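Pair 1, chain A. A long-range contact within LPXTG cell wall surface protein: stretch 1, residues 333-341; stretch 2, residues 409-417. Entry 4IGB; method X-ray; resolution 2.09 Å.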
# COMPACT_ATOMS: atom_id res chain seq x y z
N ILE A 333 -1.38 -9.42 17.68
CA ILE A 333 -1.03 -8.09 18.12
C ILE A 333 0.07 -8.22 19.17
O ILE A 333 -0.07 -8.99 20.11
CB ILE A 333 -2.22 -7.36 18.75
CG1 ILE A 333 -3.32 -7.12 17.70
CG2 ILE A 333 -1.77 -6.03 19.36
CD1 ILE A 333 -4.64 -6.52 18.32
N GLU A 334 1.14 -7.47 18.99
CA GLU A 334 2.27 -7.52 19.91
C GLU A 334 2.81 -6.12 20.11
O GLU A 334 2.64 -5.25 19.25
CB GLU A 334 3.36 -8.45 19.36
CG GLU A 334 2.83 -9.80 18.91
CD GLU A 334 3.93 -10.74 18.40
OE1 GLU A 334 5.11 -10.31 18.34
OE2 GLU A 334 3.60 -11.90 18.06
N MET A 335 3.46 -5.91 21.25
CA MET A 335 4.13 -4.67 21.54
C MET A 335 5.55 -5.05 21.91
O MET A 335 5.75 -5.92 22.77
CB MET A 335 3.46 -3.94 22.70
CG MET A 335 1.99 -3.63 22.47
SD MET A 335 0.96 -5.10 22.53
CE MET A 335 -0.66 -4.33 22.76
N VAL A 336 6.51 -4.41 21.26
CA VAL A 336 7.91 -4.75 21.41
C VAL A 336 8.62 -3.59 22.09
O VAL A 336 8.64 -2.48 21.55
CB VAL A 336 8.60 -4.96 20.04
CG1 VAL A 336 10.09 -5.19 20.23
CG2 VAL A 336 7.98 -6.12 19.29
N GLN A 337 9.18 -3.85 23.26
CA GLN A 337 10.02 -2.88 23.96
C GLN A 337 11.48 -3.30 23.82
O GLN A 337 11.79 -4.48 23.69
CB GLN A 337 9.68 -2.84 25.45
CG GLN A 337 8.97 -1.60 25.92
CD GLN A 337 9.82 -0.33 25.87
OE1 GLN A 337 10.89 -0.29 25.26
NE2 GLN A 337 9.34 0.73 26.52
N LYS A 338 12.38 -2.33 23.85
CA LYS A 338 13.79 -2.66 23.98
C LYS A 338 14.43 -1.62 24.86
O LYS A 338 14.34 -0.43 24.60
CB LYS A 338 14.48 -2.74 22.61
CG LYS A 338 15.94 -3.18 22.71
CD LYS A 338 16.60 -3.27 21.34
CE LYS A 338 18.08 -3.63 21.45
NZ LYS A 338 18.82 -3.23 20.22
N PHE A 339 15.07 -2.07 25.92
CA PHE A 339 15.56 -1.14 26.93
C PHE A 339 17.03 -0.84 26.80
O PHE A 339 17.84 -1.73 26.59
CB PHE A 339 15.27 -1.70 28.32
CG PHE A 339 13.80 -1.87 28.60
CD1 PHE A 339 12.99 -0.76 28.81
CD2 PHE A 339 13.22 -3.13 28.63
CE1 PHE A 339 11.63 -0.91 29.07
CE2 PHE A 339 11.87 -3.28 28.89
CZ PHE A 339 11.08 -2.17 29.11
N ASP A 340 17.36 0.44 26.94
CA ASP A 340 18.76 0.86 27.01
C ASP A 340 19.52 -0.08 27.95
O ASP A 340 19.00 -0.47 29.00
CB ASP A 340 18.83 2.31 27.49
CG ASP A 340 20.23 2.89 27.43
OD1 ASP A 340 20.44 3.90 26.73
OD2 ASP A 340 21.12 2.35 28.12
N GLU A 341 20.74 -0.44 27.57
CA GLU A 341 21.56 -1.40 28.32
C GLU A 341 21.85 -0.98 29.75
O GLU A 341 22.21 -1.81 30.59
CB GLU A 341 22.87 -1.69 27.58
CG GLU A 341 22.66 -2.65 26.41
CD GLU A 341 23.83 -2.70 25.44
OE1 GLU A 341 24.79 -1.91 25.62
OE2 GLU A 341 23.77 -3.53 24.50
N ILE A 409 18.97 8.49 28.47
CA ILE A 409 18.42 7.19 28.17
C ILE A 409 17.17 7.40 27.34
O ILE A 409 16.23 8.05 27.79
CB ILE A 409 18.08 6.39 29.43
CG1 ILE A 409 19.34 6.11 30.24
CG2 ILE A 409 17.39 5.08 29.05
CD1 ILE A 409 19.07 5.67 31.66
N ASP A 410 17.20 6.88 26.11
CA ASP A 410 16.08 6.96 25.18
C ASP A 410 15.24 5.69 25.22
O ASP A 410 15.72 4.63 25.63
CB ASP A 410 16.59 7.17 23.75
CG ASP A 410 17.21 8.54 23.55
OD1 ASP A 410 16.77 9.49 24.24
OD2 ASP A 410 18.14 8.67 22.72
N ASN A 411 13.99 5.80 24.77
CA ASN A 411 13.14 4.63 24.66
C ASN A 411 12.05 4.83 23.60
O ASN A 411 11.53 5.94 23.42
CB ASN A 411 12.55 4.29 26.02
CG ASN A 411 11.73 3.02 26.00
OD1 ASN A 411 10.50 3.07 26.02
ND2 ASN A 411 12.40 1.87 25.94
N THR A 412 11.73 3.76 22.90
CA THR A 412 10.68 3.75 21.88
C THR A 412 10.01 2.38 21.95
O THR A 412 10.68 1.37 22.16
CB THR A 412 11.26 4.00 20.46
OG1 THR A 412 11.70 5.36 20.37
CG2 THR A 412 10.21 3.76 19.36
N VAL A 413 8.69 2.34 21.81
CA VAL A 413 8.03 1.05 21.80
C VAL A 413 7.31 0.93 20.48
O VAL A 413 6.97 1.94 19.88
CB VAL A 413 7.09 0.83 23.01
CG1 VAL A 413 5.81 1.69 22.90
CG2 VAL A 413 6.75 -0.62 23.14
N THR A 414 7.12 -0.30 20.01
CA THR A 414 6.52 -0.53 18.69
C THR A 414 5.34 -1.49 18.73
O THR A 414 5.45 -2.61 19.22
CB THR A 414 7.56 -1.07 17.69
OG1 THR A 414 8.62 -0.12 17.58
CG2 THR A 414 6.94 -1.28 16.31
N LEU A 415 4.21 -1.06 18.18
CA LEU A 415 3.04 -1.91 18.09
C LEU A 415 3.09 -2.67 16.79
O LEU A 415 3.39 -2.10 15.74
CB LEU A 415 1.76 -1.08 18.15
CG LEU A 415 0.42 -1.79 17.94
CD1 LEU A 415 0.17 -2.86 19.01
CD2 LEU A 415 -0.71 -0.77 17.93
N HIS A 416 2.83 -3.96 16.88
CA HIS A 416 2.64 -4.78 15.70
C HIS A 416 1.21 -5.31 15.67
O HIS A 416 0.68 -5.74 16.69
CB HIS A 416 3.63 -5.93 15.69
CG HIS A 416 5.05 -5.49 15.68
ND1 HIS A 416 5.78 -5.37 14.52
CD2 HIS A 416 5.87 -5.10 16.68
CE1 HIS A 416 7.00 -4.94 14.81
NE2 HIS A 416 7.08 -4.77 16.11
N VAL A 417 0.62 -5.27 14.48
CA VAL A 417 -0.70 -5.80 14.21
C VAL A 417 -0.52 -6.53 12.88
O VAL A 417 -0.19 -5.90 11.89
CB VAL A 417 -1.74 -4.66 14.03
CG1 VAL A 417 -3.09 -5.20 13.59
CG2 VAL A 417 -1.87 -3.85 15.33
O HOH W 1 13.69 1.52 22.67
O HOH W 2 19.13 5.17 24.98
O HOH W 3 15.33 2.50 27.31

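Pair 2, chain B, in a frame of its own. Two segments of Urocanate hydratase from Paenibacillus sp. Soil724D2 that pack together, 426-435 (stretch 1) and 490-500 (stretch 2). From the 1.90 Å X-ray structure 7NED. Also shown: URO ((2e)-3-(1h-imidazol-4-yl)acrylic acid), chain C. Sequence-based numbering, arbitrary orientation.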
# COMPACT_ATOMS: atom_id res chain seq x y z
N GLY B 426 28.35 -21.24 4.94
CA GLY B 426 27.00 -21.39 4.45
C GLY B 426 26.49 -20.06 3.94
O GLY B 426 27.14 -19.02 4.07
N PRO B 427 25.29 -20.07 3.38
CA PRO B 427 24.74 -18.85 2.79
C PRO B 427 24.49 -17.75 3.81
O PRO B 427 24.40 -17.98 5.01
CB PRO B 427 23.42 -19.32 2.15
CG PRO B 427 23.65 -20.78 1.90
CD PRO B 427 24.45 -21.24 3.10
N ILE B 428 24.34 -16.54 3.28
CA ILE B 428 24.17 -15.35 4.10
C ILE B 428 22.87 -14.67 3.67
O ILE B 428 22.62 -14.49 2.48
CB ILE B 428 25.36 -14.38 3.96
CG1 ILE B 428 26.68 -15.07 4.32
CG2 ILE B 428 25.10 -13.08 4.73
CD1 ILE B 428 26.81 -15.43 5.83
N ALA B 429 22.06 -14.29 4.64
CA ALA B 429 20.85 -13.54 4.32
C ALA B 429 21.12 -12.07 4.56
O ALA B 429 21.76 -11.71 5.55
CB ALA B 429 19.68 -14.01 5.19
N PHE B 430 20.66 -11.22 3.63
CA PHE B 430 20.78 -9.78 3.74
C PHE B 430 19.41 -9.16 3.92
O PHE B 430 18.44 -9.55 3.27
CB PHE B 430 21.43 -9.18 2.49
CG PHE B 430 22.91 -9.41 2.41
CD1 PHE B 430 23.43 -10.51 1.73
CD2 PHE B 430 23.79 -8.52 3.06
CE1 PHE B 430 24.84 -10.70 1.68
CE2 PHE B 430 25.14 -8.70 3.00
CZ PHE B 430 25.67 -9.81 2.33
N SER B 431 19.31 -8.18 4.80
CA SER B 431 18.03 -7.47 4.88
C SER B 431 18.31 -6.10 5.48
O SER B 431 19.42 -5.57 5.35
CB SER B 431 17.01 -8.30 5.68
OG SER B 431 15.72 -7.66 5.69
N ARG B 432 17.29 -5.50 6.08
CA ARG B 432 17.48 -4.20 6.68
C ARG B 432 16.24 -3.92 7.51
O ARG B 432 15.21 -4.58 7.37
CB ARG B 432 17.70 -3.11 5.63
CG ARG B 432 16.57 -3.13 4.52
CD ARG B 432 16.41 -1.77 3.77
NE ARG B 432 15.46 -1.91 2.65
CZ ARG B 432 14.13 -1.92 2.79
NH1 ARG B 432 13.59 -1.81 3.99
NH2 ARG B 432 13.33 -2.05 1.71
N ASP B 433 16.37 -2.94 8.38
CA ASP B 433 15.16 -2.40 8.99
C ASP B 433 14.34 -1.71 7.91
O ASP B 433 14.84 -1.41 6.82
CB ASP B 433 15.52 -1.40 10.10
CG ASP B 433 14.32 -1.09 11.01
OD1 ASP B 433 13.25 -1.74 10.87
OD2 ASP B 433 14.46 -0.21 11.86
N HIS B 434 13.07 -1.41 8.22
CA HIS B 434 12.28 -0.61 7.26
C HIS B 434 12.55 0.87 7.40
O HIS B 434 12.11 1.64 6.55
CB HIS B 434 10.79 -0.85 7.44
CG HIS B 434 10.37 -2.27 7.21
ND1 HIS B 434 9.05 -2.62 7.02
CD2 HIS B 434 11.09 -3.42 7.15
CE1 HIS B 434 8.97 -3.93 6.82
NE2 HIS B 434 10.19 -4.44 6.90
N LEU B 435 13.28 1.26 8.46
CA LEU B 435 13.68 2.66 8.66
C LEU B 435 14.80 2.93 7.67
O LEU B 435 15.99 2.85 7.98
CB LEU B 435 14.13 2.88 10.11
CG LEU B 435 14.33 4.35 10.53
CD1 LEU B 435 13.00 5.03 10.86
CD2 LEU B 435 15.37 4.41 11.68
N THR B 490 3.35 3.37 6.91
CA THR B 490 3.39 2.30 5.94
C THR B 490 4.85 2.13 5.60
O THR B 490 5.56 3.13 5.42
CB THR B 490 2.56 2.65 4.70
OG1 THR B 490 1.18 2.65 5.07
CG2 THR B 490 2.75 1.62 3.56
N SER B 491 5.30 0.89 5.52
CA SER B 491 6.71 0.63 5.25
C SER B 491 6.86 -0.59 4.34
O SER B 491 5.91 -1.32 4.12
CB SER B 491 7.49 0.44 6.55
OG SER B 491 7.02 -0.73 7.24
N ALA B 492 8.08 -0.82 3.85
CA ALA B 492 8.38 -1.95 2.98
C ALA B 492 9.73 -2.53 3.36
O ALA B 492 10.64 -1.80 3.76
CB ALA B 492 8.38 -1.54 1.48
N GLY B 493 9.85 -3.86 3.27
CA GLY B 493 11.09 -4.54 3.61
C GLY B 493 11.48 -5.48 2.48
O GLY B 493 10.70 -5.71 1.56
N VAL B 494 12.69 -6.01 2.57
CA VAL B 494 13.23 -6.85 1.50
C VAL B 494 14.26 -7.79 2.11
O VAL B 494 15.01 -7.41 3.00
CB VAL B 494 13.84 -5.98 0.38
CG1 VAL B 494 15.10 -5.20 0.90
CG2 VAL B 494 14.19 -6.84 -0.84
N THR B 495 14.27 -9.05 1.66
CA THR B 495 15.30 -10.00 2.09
C THR B 495 15.91 -10.60 0.84
O THR B 495 15.20 -10.88 -0.14
CB THR B 495 14.70 -11.13 2.96
OG1 THR B 495 14.15 -10.55 4.15
CG2 THR B 495 15.75 -12.13 3.33
N LEU B 496 17.23 -10.77 0.87
CA LEU B 496 18.02 -11.40 -0.18
C LEU B 496 18.78 -12.55 0.42
O LEU B 496 19.22 -12.48 1.58
CB LEU B 496 19.00 -10.42 -0.82
CG LEU B 496 18.31 -9.33 -1.64
CD1 LEU B 496 19.27 -8.15 -1.80
CD2 LEU B 496 17.89 -9.89 -3.03
N VAL B 497 18.95 -13.62 -0.36
CA VAL B 497 19.73 -14.78 0.08
C VAL B 497 20.95 -14.85 -0.82
O VAL B 497 20.83 -15.02 -2.04
CB VAL B 497 18.93 -16.08 0.01
CG1 VAL B 497 19.81 -17.26 0.52
CG2 VAL B 497 17.63 -15.96 0.79
N ALA B 498 22.11 -14.67 -0.22
CA ALA B 498 23.38 -14.83 -0.92
C ALA B 498 23.79 -16.29 -0.73
O ALA B 498 24.48 -16.65 0.23
CB ALA B 498 24.43 -13.88 -0.37
N ASP B 499 23.31 -17.15 -1.62
CA ASP B 499 23.56 -18.58 -1.53
C ASP B 499 24.75 -19.01 -2.36
O ASP B 499 24.99 -20.21 -2.50
CB ASP B 499 22.30 -19.38 -1.93
CG ASP B 499 21.91 -19.20 -3.38
OD1 ASP B 499 22.59 -18.45 -4.12
OD2 ASP B 499 20.90 -19.84 -3.81
N GLY B 500 25.51 -18.08 -2.90
CA GLY B 500 26.69 -18.41 -3.65
C GLY B 500 26.53 -18.55 -5.15
O GLY B 500 27.53 -18.47 -5.87
OAA URO C . 15.80 -3.45 13.63
CAI URO C . 14.66 -4.07 13.67
OAB URO C . 14.55 -5.22 13.48
CAC URO C . 13.43 -3.31 13.91
CAD URO C . 13.49 -2.01 14.10
CAJ URO C . 12.21 -1.45 14.32
CAF URO C . 11.91 -0.22 14.83
NAH URO C . 10.57 -0.10 15.07
CAE URO C . 10.06 -1.25 14.70
NAG URO C . 11.01 -2.10 14.24

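The sharpest difference lies where the two strands stop pairing and separate. In pair 1 that gap is filled by an amide pair and by water; in pair 2, by a histidine ring over a glycine and by side chains hydrogen-bonded mostly to backbone carbonyls. Gln A337 and Asn A411 meet head to head, Gln A337 NE2 giving a hydrogen bond to Asn A411 OD1 at 2.7 Å and Asn A411 ND2 giving one back to Gln A337 OE1 at 2.7 Å, so each amide serves as donor and acceptor at once. The matched positions in pair 2 are Ser B431 and Gly B493. The shorter serine turns instead to the main chain, Ser B431 OG donating to Val B494 O at 2.8 Å.

Gly B493 leaves room for a ring. Its CA lies over the face of His B434, 3.4 Å from His B434 NE2, and a CB there would fall 2.3 Å from that nitrogen, a clash. The ring reaches further along the strand, where His B434 ND1 and Ser B491 OG share a hydrogen bond of 2.8 Å. At the matched positions Asp A340 and Ile A409 make an apolar contact instead, Asp A340 CB lying 3.5 Å from Ile A409 CG2; water 3 bridges the backbones, accepting from Asp A340 N (2.9 Å) and donating to Asp A410 O (2.7 Å). Lys A338 leads its end away from the partner strand, whereas the matched Arg B432 brings its guanidinium back, Arg B432 NH1 donating to Ala B492 O at 3.0 Å.

Beneath these differences the backbone is nearly the same through the paired region. Both pairs are antiparallel strands, with axes at 162° and 161° and closest approaches of 4.7 and 4.6 Å, and 14 central residues superpose to 0.6 Å. Glu A334–His A416 matches Ile B428–Ala B498, and Val A336–Thr A414 matches Phe B430–Leu B496; all four are hydrogen-bonded pairs.

On the face of these pairs, bulk changes strands. In pair 1 the large ring belongs to His A416, with Val A336 CG2 3.5 Å from His A416 CD2. In pair 2 the ring is Phe B430, its edge meeting the small diagonal neighbour, Phe B430 CE1 to Ala B498 CB at 3.8 Å. On the other face, Leu A415 CD1 reaches Ile A333 CG2 (3.7 Å) and Met A335 CG (4.0 Å); the smaller Val B497 and Ala B429 occupy the Leu A415 and Met A335 positions. In these two contacts the same hydrogen-bonded register accommodates a ring on one strand or the other, each beside a smaller diagonal neighbour.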